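Local coordinates for protein pyruvate formate-lyase 2 (Archaeoglobus fulgidus, PDB 2F3O) that belongs to the glycyl radical enzymes and probably acts as a lyase, although its substrate and exact reaction are not known, at residues L147-G152 / R496-L501; S438-L443 / Y630-N635. One frame throughout, in Å; residues are numbered along the deposited sequence.

Contact 1. Residues L147-G152 / R496-L501; sequences LTEIAG and RGSNVL
Glu149 reaches across to Ser498 on helix 477-508 and is held there by a hydrogen bond, the hydroxyl OG giving its proton to carboxylate OE2 at 2.7 Å. The glutamate chain runs out extended beyond CG; with OG anti to its own backbone N (chi1 166°), Ser498 turns the hydroxyl to OE2. The serine meets OE2 on the syn side, 29° out of the carboxylate plane. The other carboxylate oxygen, OE1, is hydrogen-bonded to Ser438 OG, so both oxygens of this buried group are used and its rotation is probably restrained.

One turn along the helix, Leu501 supplies the apolar half. Its CB rests against Glu149 CB at 3.9 Å, and its CD2 reaches the branch of Leu147, 4.1 Å from CG, the two leucine side chains crossing obliquely. Ile150 adds its CD1 tip to the same methyl, with CD1 to Leu501 CD2 at 4.3 Å.

The contact lays the loop after strand 145-147 over helix 477-508. Leu147 ends that strand, whose neighbour, strand 435-445, supplies Ala442 against Leu147, while helices 124-128 and 133-140 pack on Leu501 and Leu147 respectively.

Contact 2. Residues S438-L443 / Y630-N635; sequences SSDAAL and YPMTTN
Tyr630 sends its hydroxyl into the bend of strand 435-445, where OH lies 3.0 Å from Ser439 O and equally 3.0 Å from Asp440 OD1. Asp440 carries its CG anti to the backbone N (chi1 -157°), which sets the carboxylate beside that hydroxyl. Ser439 O comes to the ring edge near its plane, whereas the Asp440 carboxylate is turned 44° from the ring. OD1 is hydrogen-bonded to Gln541 NE2 and OD2 to a bound glycerol, which also makes a weak bond to Tyr630 OH; the acid is gripped at both oxygens. An alanine in place of Asp440 would probably leave Gln541 NE2 without this acceptor and the tyrosine hydroxyl without the carboxylate beside it.

Further along, Leu443 fits against the turn that leads into helix 634-640. Its CD2 lies 3.4 Å from Tyr630 O, and its CD1 touches Thr634 CG2 at 3.9 Å. With its OG1 between backbone N and carbonyl carbon (chi1 73°), Thr634 bonds Pro631 O at 2.7 Å, and its backbone N shares that acceptor. Met632 brings CG to 3.9 Å from Asp440 OD2.

A type II' turn from Pro631 to Thr634 thus starts a helix beside a broken strand. Met632 also packs on Cys426, in a Gly-Cys-Val-Glu sequence like the cysteine loop of glycyl radical enzymes, so the glycerol probably marks the substrate region of the barrel.

From the N terminus the chain first passes 147-152, after strand 145-147, then 438-443 in strand 435-445, then 496-501 in helix 477-508, and finally 630-635 at the start of helix 634-640. Contact 1 closes a loop of 343 residues and contact 2 one of 186; because their segments alternate, the loops cross. The two centres are about 13 Å apart, and segments 147-152 and 438-443 join them directly, with Thr148 OG1 2.6 Å from Asp440 O in a probable hydrogen bond. Together they tie the sheet containing strands 145-147 and 435-445 to a long helix through contact 1 and to the turn after strand 624-628 through contact 2.

Contact 1. Residues L147-G152 / R496-L501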
loop_
_atom_site.group_PDB
_atom_site.type_symbol
_atom_site.label_atom_id
_atom_site.label_comp_id
_atom_site.label_asym_id
_atom_site.label_seq_id
_atom_site.Cartn_x
_atom_site.Cartn_y
_atom_site.Cartn_z
ATOM N N LEU A 147 26.094 21.541 -2.864
ATOM C CA LEU A 147 25.330 20.322 -3.104
ATOM C C LEU A 147 26.196 19.331 -3.874
ATOM O O LEU A 147 26.502 19.552 -5.041
ATOM C CB LEU A 147 24.119 20.673 -3.969
ATOM C CG LEU A 147 22.724 20.978 -3.410
ATOM C CD1 LEU A 147 22.744 21.414 -1.979
ATOM C CD2 LEU A 147 22.041 22.009 -4.303
ATOM N N THR A 148 26.578 18.234 -3.242
ATOM C CA THR A 148 27.543 17.349 -3.866
ATOM C C THR A 148 26.943 16.283 -4.744
ATOM O O THR A 148 27.671 15.596 -5.434
ATOM C CB THR A 148 28.322 16.569 -2.853
ATOM O OG1 THR A 148 27.469 15.552 -2.343
ATOM C CG2 THR A 148 28.774 17.469 -1.740
ATOM N N GLU A 149 25.627 16.118 -4.734
ATOM C CA GLU A 149 25.020 15.017 -5.505
ATOM C C GLU A 149 24.998 15.257 -7.003
ATOM O O GLU A 149 24.523 14.417 -7.745
ATOM C CB GLU A 149 23.625 14.690 -4.997
ATOM C CG GLU A 149 23.624 14.093 -3.615
ATOM C CD GLU A 149 22.251 14.089 -2.991
ATOM O OE1 GLU A 149 21.940 13.150 -2.229
ATOM O OE2 GLU A 149 21.475 15.022 -3.260
ATOM N N ILE A 150 25.533 16.402 -7.424
ATOM C CA ILE A 150 25.814 16.729 -8.821
ATOM C C ILE A 150 26.819 15.707 -9.334
ATOM O O ILE A 150 26.795 15.301 -10.507
ATOM C CB ILE A 150 26.489 18.123 -8.920
ATOM C CG1 ILE A 150 25.608 19.191 -8.312
ATOM C CG2 ILE A 150 26.722 18.531 -10.356
ATOM C CD1 ILE A 150 24.649 19.788 -9.314
ATOM N N ALA A 151 27.682 15.279 -8.420
ATOM C CA ALA A 151 28.813 14.440 -8.751
ATOM C C ALA A 151 28.470 12.965 -8.689
ATOM O O ALA A 151 29.267 12.124 -9.118
ATOM C CB ALA A 151 29.963 14.749 -7.820
ATOM N N GLY A 152 27.290 12.657 -8.153
ATOM C CA GLY A 152 26.898 11.268 -7.895
ATOM C C GLY A 152 26.630 11.069 -6.412
ATOM O O GLY A 152 26.655 12.043 -5.647
ATOM N N ARG A 496 15.054 20.833 -1.017
ATOM C CA ARG A 496 14.490 20.836 -2.359
ATOM C C ARG A 496 15.552 20.465 -3.390
ATOM O O ARG A 496 15.309 19.633 -4.262
ATOM C CB ARG A 496 13.862 22.184 -2.709
ATOM C CG ARG A 496 13.295 22.194 -4.118
ATOM C CD ARG A 496 12.280 23.305 -4.355
ATOM N NE ARG A 496 12.860 24.402 -5.121
ATOM C CZ ARG A 496 13.253 25.544 -4.572
ATOM N NH1 ARG A 496 13.793 26.475 -5.329
ATOM N NH2 ARG A 496 13.115 25.742 -3.262
ATOM N N GLY A 497 16.737 21.053 -3.264
ATOM C CA GLY A 497 17.794 20.834 -4.228
ATOM C C GLY A 497 18.294 19.401 -4.243
ATOM O O GLY A 497 18.453 18.811 -5.308
ATOM N N SER A 498 18.499 18.825 -3.068
ATOM C CA SER A 498 19.080 17.513 -2.984
ATOM C C SER A 498 18.101 16.471 -3.473
ATOM O O SER A 498 18.497 15.461 -4.036
ATOM C CB SER A 498 19.477 17.213 -1.551
ATOM O OG SER A 498 19.744 15.839 -1.360
ATOM N N ASN A 499 16.819 16.728 -3.259
ATOM C CA ASN A 499 15.779 15.827 -3.704
ATOM C C ASN A 499 15.653 15.803 -5.207
ATOM O O ASN A 499 15.509 14.733 -5.808
ATOM C CB ASN A 499 14.461 16.169 -3.043
ATOM C CG ASN A 499 14.380 15.626 -1.633
ATOM O OD1 ASN A 499 15.120 14.709 -1.286
ATOM N ND2 ASN A 499 13.497 16.179 -0.814
ATOM N N VAL A 500 15.764 16.970 -5.824
ATOM C CA VAL A 500 15.766 17.020 -7.274
ATOM C C VAL A 500 16.964 16.242 -7.793
ATOM O O VAL A 500 16.826 15.403 -8.665
ATOM C CB VAL A 500 15.763 18.465 -7.816
ATOM C CG1 VAL A 500 15.957 18.480 -9.320
ATOM C CG2 VAL A 500 14.462 19.154 -7.471
ATOM N N LEU A 501 18.121 16.461 -7.187
ATOM C CA LEU A 501 19.332 15.743 -7.563
ATOM C C LEU A 501 19.233 14.232 -7.347
ATOM O O LEU A 501 19.844 13.471 -8.101
ATOM C CB LEU A 501 20.524 16.297 -6.781
ATOM C CG LEU A 501 21.458 17.327 -7.425
ATOM C CD1 LEU A 501 20.967 17.721 -8.764
ATOM C CD2 LEU A 501 21.669 18.561 -6.541
#

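Contact 2. Residues S438-L443 / Y630-N635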
loop_
_atom_site.group_PDB
_atom_site.type_symbol
_atom_site.label_atom_id
_atom_site.label_comp_id
_atom_site.label_asym_id
_atom_site.label_seq_id
_atom_site.Cartn_x
_atom_site.Cartn_y
_atom_site.Cartn_z
ATOM N N SER A 438 23.526 8.837 1.806
ATOM C CA SER A 438 24.096 9.972 1.030
ATOM C C SER A 438 24.766 10.939 1.977
ATOM O O SER A 438 24.294 12.062 2.188
ATOM C CB SER A 438 23.043 10.693 0.183
ATOM O OG SER A 438 23.674 11.480 -0.815
ATOM N N SER A 439 25.836 10.472 2.592
ATOM C CA SER A 439 26.197 11.019 3.864
ATOM C C SER A 439 26.844 12.394 3.772
ATOM O O SER A 439 26.930 13.097 4.765
ATOM C CB SER A 439 27.068 10.036 4.609
ATOM O OG SER A 439 28.381 10.089 4.091
ATOM N N ASP A 440 27.279 12.799 2.584
ATOM C CA ASP A 440 27.719 14.180 2.406
ATOM C C ASP A 440 26.962 14.801 1.264
ATOM O O ASP A 440 27.560 15.192 0.277
ATOM C CB ASP A 440 29.216 14.271 2.118
ATOM C CG ASP A 440 29.796 15.631 2.486
ATOM O OD1 ASP A 440 29.115 16.404 3.180
ATOM O OD2 ASP A 440 30.934 15.937 2.085
ATOM N N ALA A 441 25.647 14.888 1.393
ATOM C CA ALA A 441 24.840 15.290 0.258
ATOM C C ALA A 441 24.843 16.794 0.097
ATOM O O ALA A 441 24.766 17.304 -1.029
ATOM C CB ALA A 441 23.452 14.780 0.396
ATOM N N ALA A 442 24.929 17.492 1.228
ATOM C CA ALA A 442 25.165 18.933 1.230
ATOM C C ALA A 442 25.935 19.386 2.444
ATOM O O ALA A 442 26.018 18.691 3.458
ATOM C CB ALA A 442 23.865 19.711 1.136
ATOM N N LEU A 443 26.499 20.579 2.306
ATOM C CA LEU A 443 27.141 21.320 3.403
ATOM C C LEU A 443 26.528 22.720 3.422
ATOM O O LEU A 443 26.431 23.370 2.388
ATOM C CB LEU A 443 28.660 21.382 3.171
ATOM C CG LEU A 443 29.375 20.014 3.179
ATOM C CD1 LEU A 443 30.054 19.719 1.843
ATOM C CD2 LEU A 443 30.336 19.882 4.358
ATOM N N TYR A 630 30.010 18.700 10.111
ATOM C CA TYR A 630 31.415 18.558 9.808
ATOM C C TYR A 630 31.698 19.392 8.584
ATOM O O TYR A 630 30.810 19.564 7.758
ATOM C CB TYR A 630 31.824 17.077 9.640
ATOM C CG TYR A 630 31.242 16.343 8.472
ATOM C CD1 TYR A 630 31.845 16.386 7.215
ATOM C CD2 TYR A 630 30.110 15.571 8.633
ATOM C CE1 TYR A 630 31.305 15.718 6.150
ATOM C CE2 TYR A 630 29.576 14.875 7.587
ATOM C CZ TYR A 630 30.161 14.965 6.342
ATOM O OH TYR A 630 29.608 14.270 5.302
ATOM N N PRO A 631 32.920 19.938 8.471
ATOM C CA PRO A 631 33.125 20.948 7.459
ATOM C C PRO A 631 33.716 20.575 6.110
ATOM O O PRO A 631 33.518 21.346 5.174
ATOM C CB PRO A 631 34.113 21.885 8.145
ATOM C CG PRO A 631 34.915 20.999 8.998
ATOM C CD PRO A 631 34.119 19.777 9.312
ATOM N N MET A 632 34.421 19.446 6.002
ATOM C CA MET A 632 35.487 19.266 4.982
ATOM C C MET A 632 36.425 20.460 5.079
ATOM O O MET A 632 36.862 20.789 6.171
ATOM C CB MET A 632 34.966 19.063 3.548
ATOM C CG MET A 632 34.078 17.828 3.360
ATOM S SD MET A 632 34.697 16.309 4.114
ATOM C CE MET A 632 36.187 16.010 3.162
ATOM N N THR A 633 36.726 21.132 3.975
ATOM C CA THR A 633 37.350 22.446 4.128
ATOM C C THR A 633 36.431 23.549 3.633
ATOM O O THR A 633 36.900 24.612 3.250
ATOM C CB THR A 633 38.790 22.592 3.501
ATOM O OG1 THR A 633 38.731 22.583 2.075
ATOM C CG2 THR A 633 39.727 21.498 3.974
ATOM N N THR A 634 35.119 23.300 3.658
ATOM C CA THR A 634 34.157 24.313 3.219
ATOM C C THR A 634 33.982 25.414 4.246
ATOM O O THR A 634 33.413 26.446 3.932
ATOM C CB THR A 634 32.741 23.757 2.917
ATOM O OG1 THR A 634 32.081 23.424 4.145
ATOM C CG2 THR A 634 32.784 22.547 1.995
ATOM N N ASN A 635 34.456 25.198 5.473
ATOM C CA ASN A 635 34.456 26.273 6.459
ATOM C C ASN A 635 35.378 27.386 6.008
ATOM O O ASN A 635 35.096 28.564 6.257
ATOM C CB ASN A 635 34.859 25.795 7.843
ATOM C CG ASN A 635 36.302 25.417 7.922
ATOM O OD1 ASN A 635 36.810 24.697 7.065
ATOM N ND2 ASN A 635 36.985 25.902 8.943
#